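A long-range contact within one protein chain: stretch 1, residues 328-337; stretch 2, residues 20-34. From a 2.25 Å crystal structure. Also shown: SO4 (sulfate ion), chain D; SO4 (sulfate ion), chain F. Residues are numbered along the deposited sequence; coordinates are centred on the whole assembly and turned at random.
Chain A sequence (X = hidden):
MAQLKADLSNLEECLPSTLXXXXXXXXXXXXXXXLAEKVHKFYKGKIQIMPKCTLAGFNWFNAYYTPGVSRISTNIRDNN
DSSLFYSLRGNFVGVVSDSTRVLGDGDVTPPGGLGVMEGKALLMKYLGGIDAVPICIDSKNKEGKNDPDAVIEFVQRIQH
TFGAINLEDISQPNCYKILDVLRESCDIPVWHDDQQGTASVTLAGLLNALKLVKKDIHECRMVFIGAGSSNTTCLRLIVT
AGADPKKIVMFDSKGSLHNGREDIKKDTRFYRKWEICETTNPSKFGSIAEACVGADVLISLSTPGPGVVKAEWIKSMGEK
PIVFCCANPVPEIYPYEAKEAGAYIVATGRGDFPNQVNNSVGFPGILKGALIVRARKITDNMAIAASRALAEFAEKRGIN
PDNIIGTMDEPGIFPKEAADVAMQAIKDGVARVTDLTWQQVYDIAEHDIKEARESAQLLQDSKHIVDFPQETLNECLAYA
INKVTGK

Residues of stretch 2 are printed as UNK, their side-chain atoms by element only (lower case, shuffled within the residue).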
# COMPACT_ATOMS: atom_id res chain seq x y z
N ASN A 328 11.86 13.15 20.07
CA ASN A 328 12.45 11.89 19.67
C ASN A 328 13.57 12.18 18.68
O ASN A 328 13.44 13.12 17.90
CB ASN A 328 11.36 11.07 19.01
CG ASN A 328 10.29 10.56 20.04
OD1 ASN A 328 9.11 10.77 19.88
ND2 ASN A 328 10.74 9.87 21.07
N PRO A 329 14.65 11.35 18.66
CA PRO A 329 14.83 10.10 19.46
C PRO A 329 15.38 10.36 20.86
O PRO A 329 15.32 9.49 21.71
CB PRO A 329 15.81 9.28 18.60
CG PRO A 329 16.67 10.30 17.92
CD PRO A 329 15.75 11.55 17.70
N VAL A 330 15.90 11.57 21.09
CA VAL A 330 16.38 11.97 22.42
C VAL A 330 15.44 13.02 23.02
O VAL A 330 15.24 14.05 22.41
CB VAL A 330 17.81 12.53 22.35
CG1 VAL A 330 18.33 12.84 23.75
CG2 VAL A 330 18.72 11.56 21.65
N PRO A 331 14.83 12.76 24.19
CA PRO A 331 14.02 13.85 24.77
C PRO A 331 14.82 15.09 25.22
O PRO A 331 16.03 15.05 25.43
CB PRO A 331 13.43 13.23 26.01
CG PRO A 331 14.51 12.26 26.43
CD PRO A 331 14.94 11.64 25.12
N GLU A 332 14.10 16.18 25.41
CA GLU A 332 14.72 17.45 25.76
C GLU A 332 15.62 17.35 26.99
O GLU A 332 16.59 18.09 27.12
CB GLU A 332 13.62 18.49 25.95
CG GLU A 332 12.91 18.82 24.65
CD GLU A 332 11.69 17.92 24.36
OE1 GLU A 332 11.65 16.72 24.76
OE2 GLU A 332 10.79 18.44 23.65
N ILE A 333 15.27 16.47 27.91
CA ILE A 333 16.06 16.20 29.07
C ILE A 333 15.74 14.75 29.42
O ILE A 333 14.63 14.31 29.19
CB ILE A 333 15.75 17.18 30.27
CG1 ILE A 333 16.98 17.32 31.16
CG2 ILE A 333 14.57 16.67 31.14
CD1 ILE A 333 16.74 18.10 32.49
N TYR A 334 16.70 14.00 29.94
CA TYR A 334 16.39 12.60 30.26
C TYR A 334 15.65 12.51 31.60
O TYR A 334 15.83 13.36 32.46
CB TYR A 334 17.65 11.71 30.31
CG TYR A 334 18.25 11.31 28.96
CD1 TYR A 334 19.49 11.84 28.55
CD2 TYR A 334 17.60 10.37 28.11
CE1 TYR A 334 20.08 11.46 27.35
CE2 TYR A 334 18.17 9.97 26.88
CZ TYR A 334 19.42 10.53 26.52
OH TYR A 334 20.03 10.15 25.37
N PRO A 335 14.81 11.48 31.76
CA PRO A 335 14.04 11.28 33.01
C PRO A 335 14.88 11.40 34.29
O PRO A 335 14.45 12.08 35.21
CB PRO A 335 13.49 9.84 32.85
CG PRO A 335 13.31 9.69 31.32
CD PRO A 335 14.35 10.61 30.66
N TYR A 336 16.04 10.74 34.38
CA TYR A 336 16.82 10.79 35.64
C TYR A 336 17.30 12.22 35.94
O TYR A 336 17.48 12.59 37.13
CB TYR A 336 18.06 9.86 35.60
CG TYR A 336 19.27 10.48 34.90
CD1 TYR A 336 20.24 11.21 35.61
CD2 TYR A 336 19.42 10.35 33.53
CE1 TYR A 336 21.36 11.79 34.96
CE2 TYR A 336 20.51 10.92 32.86
CZ TYR A 336 21.49 11.63 33.57
OH TYR A 336 22.52 12.18 32.86
N GLU A 337 17.52 13.02 34.89
CA GLU A 337 17.95 14.45 35.08
C GLU A 337 16.77 15.23 35.61
O GLU A 337 16.95 16.00 36.53
CB GLU A 337 18.40 15.12 33.79
CG GLU A 337 19.56 14.47 33.10
CD GLU A 337 19.95 15.21 31.84
OE1 GLU A 337 19.44 14.81 30.75
OE2 GLU A 337 20.73 16.21 31.94
N UNK A 20 27.41 5.13 34.55
CA UNK A 20 26.75 6.29 35.07
C UNK A 20 25.37 6.42 34.41
O UNK A 20 25.10 5.82 33.35
o UNK A 20 27.75 7.70 33.39
c UNK A 20 27.58 7.54 34.79
N UNK A 21 24.53 7.23 35.03
CA UNK A 21 23.22 7.49 34.54
C UNK A 21 23.24 8.05 33.10
O UNK A 21 22.43 7.63 32.27
c UNK A 21 22.48 8.39 35.52
c UNK A 21 20.47 7.41 36.80
n UNK A 21 19.85 6.69 35.82
c UNK A 21 21.99 7.59 36.74
o UNK A 21 19.86 7.94 37.74
N UNK A 22 24.15 8.98 32.85
CA UNK A 22 24.37 9.50 31.51
C UNK A 22 24.75 8.40 30.51
O UNK A 22 24.05 8.17 29.54
c UNK A 22 26.77 12.33 30.35
c UNK A 22 25.95 11.08 30.23
o UNK A 22 27.95 12.31 29.94
o UNK A 22 26.25 13.34 30.89
c UNK A 22 25.44 10.62 31.57
N UNK A 23 25.85 7.70 30.77
CA UNK A 23 26.22 6.54 29.99
C UNK A 23 25.04 5.57 29.75
O UNK A 23 24.83 5.12 28.61
o UNK A 23 29.52 5.31 32.58
c UNK A 23 27.38 5.76 30.63
c UNK A 23 29.82 5.70 31.46
n UNK A 23 31.01 5.41 30.88
c UNK A 23 28.76 6.48 30.63
N UNK A 24 24.30 5.24 30.80
CA UNK A 24 23.21 4.29 30.69
C UNK A 24 22.14 4.82 29.71
O UNK A 24 21.76 4.10 28.77
c UNK A 24 20.83 2.74 33.48
c UNK A 24 22.66 3.90 32.08
c UNK A 24 21.71 0.50 34.00
c UNK A 24 21.26 3.26 32.08
n UNK A 24 20.62 -0.09 33.50
n UNK A 24 22.69 -0.24 34.47
n UNK A 24 21.83 1.83 34.00
N UNK A 25 21.72 6.08 29.87
CA UNK A 25 20.78 6.70 28.94
C UNK A 25 21.29 6.75 27.50
O UNK A 25 20.55 6.45 26.54
c UNK A 25 20.35 8.12 29.40
N UNK A 26 22.55 7.11 27.33
CA UNK A 26 23.11 7.23 25.98
C UNK A 26 23.20 5.85 25.39
O UNK A 26 22.85 5.68 24.24
c UNK A 26 25.23 7.78 24.59
c UNK A 26 24.50 7.91 25.98
c UNK A 26 24.35 9.38 26.36
N UNK A 27 23.63 4.85 26.18
CA UNK A 27 23.78 3.46 25.69
C UNK A 27 22.47 2.83 25.31
O UNK A 27 22.44 2.08 24.35
c UNK A 27 24.53 2.55 26.67
N UNK A 28 21.39 3.14 26.00
CA UNK A 28 20.08 2.68 25.52
C UNK A 28 19.73 3.25 24.15
O UNK A 28 19.14 2.54 23.31
n UNK A 28 16.03 3.38 29.92
c UNK A 28 16.74 2.90 28.69
c UNK A 28 18.25 2.87 28.92
c UNK A 28 18.99 2.19 27.73
c UNK A 28 18.97 3.06 26.48
N UNK A 29 20.09 4.51 23.93
CA UNK A 29 19.76 5.20 22.70
C UNK A 29 20.54 4.50 21.56
O UNK A 29 19.96 4.05 20.57
o UNK A 29 19.39 7.22 24.03
c UNK A 29 20.01 6.73 22.82
c UNK A 29 19.38 7.54 21.65
N UNK A 30 21.85 4.38 21.74
CA UNK A 30 22.76 3.75 20.80
C UNK A 30 22.41 2.28 20.58
O UNK A 30 22.45 1.83 19.44
c UNK A 30 24.77 5.67 19.45
c UNK A 30 24.77 5.38 20.97
c UNK A 30 24.19 3.93 21.29
n UNK A 30 24.12 6.78 19.01
o UNK A 30 25.26 4.85 18.69
N UNK A 31 22.03 1.54 21.63
CA UNK A 31 21.61 0.13 21.43
C UNK A 31 20.41 0.03 20.46
O UNK A 31 20.48 -0.72 19.43
c UNK A 31 21.28 -0.57 22.74
c UNK A 31 21.26 -3.04 22.15
c UNK A 31 18.51 -3.24 22.63
c UNK A 31 20.59 -4.28 21.95
c UNK A 31 19.18 -2.01 22.79
c UNK A 31 19.21 -4.38 22.21
c UNK A 31 20.56 -1.90 22.56
N UNK A 32 19.36 0.80 20.74
CA UNK A 32 18.17 0.79 19.92
C UNK A 32 18.39 1.35 18.54
O UNK A 32 17.84 0.81 17.59
c UNK A 32 15.85 0.12 23.99
c UNK A 32 16.40 0.54 21.68
c UNK A 32 16.37 0.94 23.01
c UNK A 32 15.89 -0.73 21.37
c UNK A 32 15.38 -1.55 22.34
c UNK A 32 15.36 -1.10 23.65
c UNK A 32 16.99 1.44 20.61
o UNK A 32 14.85 -1.89 24.65
N UNK A 33 19.20 2.39 18.38
CA UNK A 33 19.54 2.77 17.00
C UNK A 33 20.29 1.65 16.27
O UNK A 33 19.96 1.33 15.15
c UNK A 33 19.94 7.92 17.58
c UNK A 33 19.66 5.36 17.43
c UNK A 33 20.37 4.06 16.94
n UNK A 33 20.78 9.13 18.00
c UNK A 33 20.69 6.53 17.65
N UNK A 34 21.30 1.05 16.90
CA UNK A 34 22.06 0.01 16.19
C UNK A 34 21.23 -1.25 15.90
O UNK A 34 21.37 -1.87 14.84
o UNK A 34 24.94 0.39 14.83
c UNK A 34 24.97 -0.82 15.18
o UNK A 34 25.61 -1.68 14.56
c UNK A 34 24.21 -1.32 16.40
c UNK A 34 23.28 -0.31 17.02
S SO4 D . 23.48 8.09 15.49
O1 SO4 D . 22.90 8.97 16.47
O2 SO4 D . 22.33 7.50 14.76
O3 SO4 D . 24.31 8.81 14.52
O4 SO4 D . 24.31 7.10 16.17
S SO4 F . 25.44 9.25 38.43
O1 SO4 F . 25.18 9.19 39.88
O2 SO4 F . 25.35 7.88 37.95
O3 SO4 F . 24.45 10.14 37.80
O4 SO4 F . 26.74 9.84 38.11

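Position 20 carries one carbon and then one oxygen, a serine's outline, and lies out of reach of stretch 1. Ser20 is the N-cap of the helix that follows: its OG accepts from the backbone N of position 23 at 3.2 Å.

Position 21 has three carbons, the third bearing one oxygen and one nitrogen, which is an amide and so glutamine. CB of Gln21 lies over one face of the Tyr336 ring, 3.6 Å from its centroid, and its OE1 comes to 3.4 Å from CB of Tyr336. Its backbone N donates to O2 of the chain F sulfate at 3.1 Å.

Position 22 shows three carbons ending in two oxygens, a carboxylate on a glutamate-length chain. Glu22 points sideways; its CA is 3.5 Å and its CB 3.6 Å from OH of Tyr336, and it forms no hydrogen bond across the contact.

Position 23, again three carbons with an oxygen and a nitrogen on the third, is Gln23. It points away from stretch 1 and closes the capping box, its OE1 taking a hydrogen bond from N of Ser20 at 2.9 Å.

Position 24 runs three carbons, a nitrogen, then a carbon with two more nitrogens: the guanidinium of Arg24, with no contact here.

Position 25 has a single carbon, hence alanine, and this small group is central. CB of Ala25 sits 3.6 Å from the centroid of the Tyr334 ring, only 3° off the normal, and 4.5 Å from CE2 of Tyr336, so one methyl touches both tyrosines.

Position 26, one carbon carrying two others, is Val26, pointing sideways and little covered; its CA lies 4.3 Å from OH of Tyr334. Position 27, one carbon, is Ala27, out of reach. Position 28, four carbons in a row ending in nitrogen, is Lys28, also without contact.

Position 29 has one carbon bearing an oxygen and a carbon, the beta-branch of threonine. Thr29 OG1 donates to O of Ala25 at 2.9 Å and accepts a weak hydrogen bond from OH of Tyr334 at 3.3 Å, at the edge of that ring. Its CG2 meets CG2 of Val330 at 4.1 Å.

Position 30, three carbons with an oxygen and a nitrogen on the third, is Gln30; NE2 binds O4 of the chain D sulfate at 2.9 Å. Position 31, a carbon and a six-carbon ring, is Phe31; position 32, the same with an oxygen, is Tyr32. Neither reaches stretch 1.

Position 33, four carbons ending in nitrogen, is Lys33. Its CE packs 4.1 Å from CG of Pro329, while NZ holds O1 of the chain D sulfate at 2.6 Å. Position 34, three carbons and two oxygens, is Glu34, far from the contact.

The rule is a helical stripe: positions 21, 25, 29 and 33 all point toward stretch 1. Two tyrosine faces receive aliphatic CB atoms, Pro329 and Val330 extend the packing, and one weak polar bond marks a ring edge. That bond is the single hydrogen bond across the stretches.

Stretch 2 20-34: SQEQRAVAKTQFYKE
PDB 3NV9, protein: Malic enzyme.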